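Local coordinates for sulfur oxidation protein soxB (PDB 2WDD) that hydrolyses the sulfur-sulfur bond of a cysteine S-thiosulfonate in the sulfur oxidation pathway and carries two manganese ions, at residues 264-269 against 284-289; 218-223 against 235-239. All coordinates share one frame; numbering follows the deposited sequence.

Interaction 1 of 2, residues 264-269 against 284-289. With MN (manganese (II) ion), chain H; MN (manganese (II) ion), chain G.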
loop_
_atom_site.group_PDB
_atom_site.type_symbol
_atom_site.label_atom_id
_atom_site.label_comp_id
_atom_site.label_asym_id
_atom_site.label_seq_id
_atom_site.Cartn_x
_atom_site.Cartn_y
_atom_site.Cartn_z
ATOM N N ASN A 264 2.249 10.581 -2.410
ATOM C CA ASN A 264 1.122 11.396 -1.951
ATOM C C ASN A 264 -0.182 10.608 -1.905
ATOM O O ASN A 264 -1.097 10.986 -1.175
ATOM C CB ASN A 264 0.847 12.568 -2.917
ATOM C CG ASN A 264 1.852 13.699 -2.808
ATOM O OD1 ASN A 264 2.265 14.086 -1.722
ATOM N ND2 ASN A 264 2.157 14.316 -3.951
ATOM N N GLY A 265 -0.312 9.626 -2.804
ATOM C CA GLY A 265 -1.551 8.898 -3.056
ATOM C C GLY A 265 -2.007 9.344 -4.445
ATOM O O GLY A 265 -1.885 10.525 -4.780
ATOM N N MET A 266 -2.516 8.427 -5.262
ATOM C CA MET A 266 -2.867 8.787 -6.631
ATOM C C MET A 266 -3.889 9.893 -6.845
ATOM O O MET A 266 -3.771 10.643 -7.810
ATOM C CB MET A 266 -3.187 7.559 -7.477
ATOM C CG MET A 266 -3.064 7.830 -8.966
ATOM S SD MET A 266 -3.170 6.315 -9.940
ATOM C CE MET A 266 -4.864 5.811 -9.699
ATOM N N GLN A 267 -4.902 9.989 -5.986
ATOM C CA GLN A 267 -5.918 11.021 -6.170
ATOM C C GLN A 267 -5.326 12.384 -5.857
ATOM O O GLN A 267 -5.608 13.369 -6.546
ATOM C CB GLN A 267 -7.138 10.750 -5.293
ATOM C CG GLN A 267 -7.781 9.385 -5.564
ATOM C CD GLN A 267 -8.102 9.184 -7.036
ATOM O OE1 GLN A 267 -8.767 10.017 -7.654
ATOM N NE2 GLN A 267 -7.639 8.071 -7.603
ATOM N N LEU A 268 -4.476 12.441 -4.840
ATOM C CA LEU A 268 -3.809 13.695 -4.523
ATOM C C LEU A 268 -2.855 14.065 -5.667
ATOM O O LEU A 268 -2.766 15.222 -6.071
ATOM C CB LEU A 268 -3.083 13.597 -3.188
ATOM C CG LEU A 268 -2.319 14.840 -2.738
ATOM C CD1 LEU A 268 -3.194 16.103 -2.839
ATOM C CD2 LEU A 268 -1.820 14.628 -1.306
ATOM N N ASP A 269 -2.163 13.073 -6.221
ATOM C CA ASP A 269 -1.296 13.338 -7.356
ATOM C C ASP A 269 -2.115 13.907 -8.515
ATOM O O ASP A 269 -1.645 14.801 -9.225
ATOM C CB ASP A 269 -0.609 12.056 -7.814
ATOM C CG ASP A 269 0.530 11.639 -6.902
ATOM O OD1 ASP A 269 1.120 12.523 -6.236
ATOM O OD2 ASP A 269 0.878 10.435 -6.918
ATOM N N SER A 284 2.951 7.214 -9.138
ATOM C CA SER A 284 2.110 7.299 -7.943
ATOM C C SER A 284 2.093 6.076 -7.043
ATOM O O SER A 284 1.522 5.041 -7.397
ATOM C CB SER A 284 0.653 7.609 -8.337
ATOM O OG SER A 284 0.505 8.872 -8.963
ATOM N N GLY A 285 2.659 6.225 -5.851
ATOM C CA GLY A 285 2.645 5.170 -4.853
ATOM C C GLY A 285 1.541 5.444 -3.844
ATOM O O GLY A 285 0.642 6.238 -4.092
ATOM N N HIS A 286 1.635 4.783 -2.692
ATOM C CA HIS A 286 0.713 4.970 -1.572
ATOM C C HIS A 286 -0.665 4.326 -1.655
ATOM O O HIS A 286 -1.134 3.696 -0.701
ATOM C CB HIS A 286 0.573 6.436 -1.161
ATOM C CG HIS A 286 -0.234 6.607 0.092
ATOM N ND1 HIS A 286 0.175 6.090 1.304
ATOM C CD2 HIS A 286 -1.465 7.129 0.299
ATOM C CE1 HIS A 286 -0.760 6.310 2.211
ATOM N NE2 HIS A 286 -1.764 6.945 1.631
ATOM N N THR A 287 -1.357 4.547 -2.762
ATOM C CA THR A 287 -2.694 3.999 -2.897
ATOM C C THR A 287 -2.731 2.551 -3.425
ATOM O O THR A 287 -3.798 1.922 -3.446
ATOM C CB THR A 287 -3.621 4.947 -3.682
ATOM O OG1 THR A 287 -2.909 5.494 -4.802
ATOM C CG2 THR A 287 -4.097 6.100 -2.789
ATOM N N HIS A 288 -1.558 1.999 -3.738
ATOM C CA HIS A 288 -1.431 0.605 -4.159
ATOM C C HIS A 288 -2.253 0.310 -5.418
ATOM O O HIS A 288 -2.761 -0.801 -5.597
ATOM C CB HIS A 288 -1.858 -0.341 -3.021
ATOM C CG HIS A 288 -0.991 -0.270 -1.794
ATOM N ND1 HIS A 288 -0.963 -1.272 -0.846
ATOM C CD2 HIS A 288 -0.120 0.676 -1.364
ATOM C CE1 HIS A 288 -0.112 -0.945 0.115
ATOM N NE2 HIS A 288 0.421 0.226 -0.180
ATOM N N ASP A 289 -2.356 1.305 -6.298
ATOM C CA ASP A 289 -3.124 1.169 -7.537
ATOM C C ASP A 289 -2.360 0.478 -8.662
ATOM O O ASP A 289 -1.128 0.342 -8.611
ATOM C CB ASP A 289 -3.558 2.561 -8.006
ATOM C CG ASP A 289 -4.629 3.165 -7.114
ATOM O OD1 ASP A 289 -5.659 2.491 -6.912
ATOM O OD2 ASP A 289 -4.463 4.303 -6.629
HETATM MN MN MN H . 1.900 4.713 1.990
HETATM MN MN MN G . 1.806 1.407 1.096
HETATM O O HOH W 1 1.441 8.847 -4.814
HETATM O O HOH W 2 -6.322 6.239 -5.795
HETATM O O HOH W 3 0.656 3.120 1.371
#
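Gly265 lies at the edge of the His286 ring, with its CA 3.8 Å from His286 CD2. The segment 284-289 reads Ser-Gly-His-Thr-His-Asp, the GHxH signature of metallophosphoesterase-like enzymes. It meets the start of helix 266-273. The packing is tightest at Gly265, the N-cap residue. Its phi is 110°, so a beta carbon would be jammed against the carbonyl O of Asn264 and pressed on the His286 ring.

Next to it, Met266 N gives the helix's first N-H to Thr287 OG1 in a nearly straight bond of 3.0 Å. Thr287 OG1 in turn donates to Asp289 OD2, which it meets from above the carboxylate plane. Asp289 OD2 also lies 3.4 Å from Met266 CE. The Met266 chain leaves with CG anti to the backbone N (chi1 -159°), which puts CG beside Ser284. A bend at chi3 then carries CE onto Asp289. Ser284 OG donates to Asp269 OD2, but Ser284 has two conformers, so this bond is less certain. Asn264 ND2 holds the other oxygen, Asp269 OD1, at 3.1 Å. A water O accepts from Gly265 N at 2.8 Å and has Asp269 OD2 and Gly285 O within bonding distance. It has fewer protons than acceptors in reach, so both bonds are probably shared.

The other side is lined by water; His286 and Thr287 are only partly exposed there. Gln267 NE2 and Asp289 OD2 meet through a water, not directly. Another bridges the two manganese ions, 2.1 Å from each, and donates to His286 O. His286 ND1 binds one ion at 2.3 Å and His288 NE2 the other at 2.2 Å. Asp36, His38, Asp132, His163 and His263 complete the sites.

Thr287 OG1 is held directly and Gly285 O through water, consistent with a steadied loop for both metal-binding imidazoles.

Interaction 2 of 2, residues 218-223 against 235-239. With TBU (tertiary-butyl alcohol), chain E.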
loop_
_atom_site.group_PDB
_atom_site.type_symbol
_atom_site.label_atom_id
_atom_site.label_comp_id
_atom_site.label_asym_id
_atom_site.label_seq_id
_atom_site.Cartn_x
_atom_site.Cartn_y
_atom_site.Cartn_z
ATOM N N SER A 218 7.398 12.702 -0.424
ATOM C CA SER A 218 7.026 11.721 0.593
ATOM C C SER A 218 5.595 11.989 1.080
ATOM O O SER A 218 5.033 13.062 0.865
ATOM C CB SER A 218 8.007 11.760 1.763
ATOM O OG SER A 218 9.209 11.107 1.408
ATOM N N TYR A 219 5.001 11.004 1.745
ATOM C CA TYR A 219 3.617 11.126 2.203
ATOM C C TYR A 219 3.451 12.345 3.101
ATOM O O TYR A 219 4.162 12.483 4.092
ATOM C CB TYR A 219 3.232 9.869 2.976
ATOM C CG TYR A 219 1.765 9.777 3.327
ATOM C CD1 TYR A 219 0.782 9.893 2.353
ATOM C CD2 TYR A 219 1.369 9.501 4.628
ATOM C CE1 TYR A 219 -0.562 9.792 2.669
ATOM C CE2 TYR A 219 0.021 9.386 4.953
ATOM C CZ TYR A 219 -0.931 9.515 3.976
ATOM O OH TYR A 219 -2.271 9.386 4.307
ATOM N N PRO A 220 2.488 13.225 2.786
ATOM C CA PRO A 220 2.334 14.460 3.578
ATOM C C PRO A 220 1.658 14.307 4.935
ATOM O O PRO A 220 1.684 15.238 5.751
ATOM C CB PRO A 220 1.479 15.360 2.678
ATOM C CG PRO A 220 0.792 14.429 1.731
ATOM C CD PRO A 220 1.728 13.277 1.519
ATOM N N TYR A 221 1.047 13.152 5.179
ATOM C CA TYR A 221 0.286 12.963 6.406
ATOM C C TYR A 221 0.910 12.027 7.429
ATOM O O TYR A 221 0.215 11.443 8.265
ATOM C CB TYR A 221 -1.147 12.557 6.065
ATOM C CG TYR A 221 -1.777 13.479 5.046
ATOM C CD1 TYR A 221 -1.992 14.823 5.336
ATOM C CD2 TYR A 221 -2.115 13.023 3.780
ATOM C CE1 TYR A 221 -2.556 15.677 4.398
ATOM C CE2 TYR A 221 -2.697 13.867 2.843
ATOM C CZ TYR A 221 -2.913 15.191 3.160
ATOM O OH TYR A 221 -3.468 16.041 2.227
ATOM N N VAL A 222 2.228 11.909 7.391
ATOM C CA VAL A 222 2.925 11.048 8.337
ATOM C C VAL A 222 2.633 11.402 9.794
ATOM O O VAL A 222 2.510 10.516 10.642
ATOM C CB VAL A 222 4.450 11.033 8.054
ATOM C CG1 VAL A 222 5.179 10.141 9.047
ATOM C CG2 VAL A 222 4.734 10.581 6.618
ATOM N N LYS A 223 2.590 12.693 10.107
ATOM C CA LYS A 223 2.405 13.115 11.489
ATOM C C LYS A 223 1.095 12.707 12.161
ATOM O O LYS A 223 1.082 12.359 13.342
ATOM C CB LYS A 223 2.724 14.601 11.663
ATOM C CG LYS A 223 4.123 14.967 11.170
ATOM C CD LYS A 223 4.608 16.293 11.735
ATOM C CE LYS A 223 4.951 16.179 13.215
ATOM N NZ LYS A 223 6.292 15.577 13.459
ATOM N N SER A 235 8.556 18.187 9.523
ATOM C CA SER A 235 7.282 18.529 8.904
ATOM C C SER A 235 7.310 17.858 7.527
ATOM O O SER A 235 8.343 17.851 6.866
ATOM C CB SER A 235 7.135 20.029 8.713
ATOM O OG SER A 235 5.952 20.303 7.976
ATOM N N PHE A 236 6.180 17.288 7.111
ATOM C CA PHE A 236 6.059 16.602 5.822
ATOM C C PHE A 236 4.989 17.313 4.984
ATOM O O PHE A 236 4.566 16.815 3.934
ATOM C CB PHE A 236 5.552 15.168 6.064
ATOM C CG PHE A 236 6.599 14.216 6.553
ATOM C CD1 PHE A 236 7.066 13.206 5.727
ATOM C CD2 PHE A 236 7.071 14.278 7.858
ATOM C CE1 PHE A 236 8.016 12.314 6.166
ATOM C CE2 PHE A 236 8.043 13.387 8.293
ATOM C CZ PHE A 236 8.525 12.418 7.437
ATOM N N ALA A 237 4.467 18.418 5.502
ATOM C CA ALA A 237 3.346 19.102 4.862
ATOM C C ALA A 237 3.415 19.260 3.347
ATOM O O ALA A 237 4.464 19.584 2.792
ATOM C CB ALA A 237 3.094 20.457 5.518
ATOM N N LEU A 238 2.279 19.035 2.694
ATOM C CA LEU A 238 2.165 19.249 1.261
ATOM C C LEU A 238 2.343 20.761 1.082
ATOM O O LEU A 238 1.647 21.554 1.722
ATOM C CB LEU A 238 0.773 18.824 0.778
ATOM C CG LEU A 238 0.384 19.192 -0.655
ATOM C CD1 LEU A 238 1.137 18.326 -1.649
ATOM C CD2 LEU A 238 -1.117 19.054 -0.850
ATOM N N ASP A 239 3.306 21.149 0.258
ATOM C CA ASP A 239 3.627 22.558 0.052
ATOM C C ASP A 239 3.703 22.824 -1.448
ATOM O O ASP A 239 4.748 22.629 -2.073
ATOM C CB ASP A 239 4.972 22.865 0.715
ATOM C CG ASP A 239 5.249 24.355 0.847
ATOM O OD1 ASP A 239 4.757 25.142 0.008
ATOM O OD2 ASP A 239 6.010 24.726 1.765
HETATM O O TBU E . 3.851 17.435 8.832
HETATM C C TBU E . 2.959 18.511 9.208
HETATM C C1 TBU E . 3.749 19.750 9.537
HETATM C C2 TBU E . 1.959 18.928 8.120
HETATM C C3 TBU E . 2.188 18.087 10.447
#
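Phe236 packs its ring against a type I beta turn, Tyr219 to Val222, that leads into helix 222-225. The turn follows strand 210-217. Residues 235-239 lead into helix 240-252, which runs on to the neighbouring parallel strand 257-262. The contact therefore lies within a beta-alpha-beta crossover.

Apolar packing carries most of it. Val222 CG2 sits over one face of the Phe236 ring, 3.9 Å from the centroid and 24° off the ring normal, a CH-pi contact. It is offset toward the rim and nearest to Phe236 CD1. Phe236 CG is anti to its carbonyl carbon (chi1 -78°), which swings the ring toward the turn. Ser218 CB lies at the ring edge. Pro220 CB meets Leu238 CB at 4.0 Å, and Leu238 also touches Leu268 and Leu272 of helix 266-273. With an alanine at Phe236, Val222 CG2 would probably lose its aromatic partner and a gap would be left beside the turn.

Backbone contacts are few. No conventional hydrogen bond joins the two segments. Pro220 CA makes a CA-H...O contact of 3.3 Å with Phe236 O, which also accepts from Asn188 ND2. That amide bonds Ser218 O as well, tying the two segments from outside.

The third kind is ligand contact. A bound tertiary-butyl alcohol lies among Lys223, Ser235, Phe236 and Ala237. The Lys223 chain bends at its last two torsions, and NZ bonds Leu234 O and Thr231 OG1. Lys223 CD passes 3.2 Å from the alcohol O. Phe236 N donates to that same O at 2.9 Å, with an N-H...O angle of 179°.

Overall arrangement
Interaction 2 closes before interaction 1 opens along the chain, and their centres lie about 14 Å apart. They still touch. The Tyr219 ring of interaction 2 stacks with the His286 ring of interaction 1, and Tyr219 CE1 comes 3.3 Å from His286 NE2. Tyr219 also lies beside His163 and its side chain is about 5 Å from a manganese ion, so the Tyr219 side chain borders the metal centre. A second touch is Asn264 OD1 against Pro220 CD, 3.4 Å. A sulfate lies about 3 Å from the His286 side chain. The tertiary-butyl alcohol, held between Lys223 and 235-237, is about 11 Å from the Asn264 side chain and lies apart from the metal site.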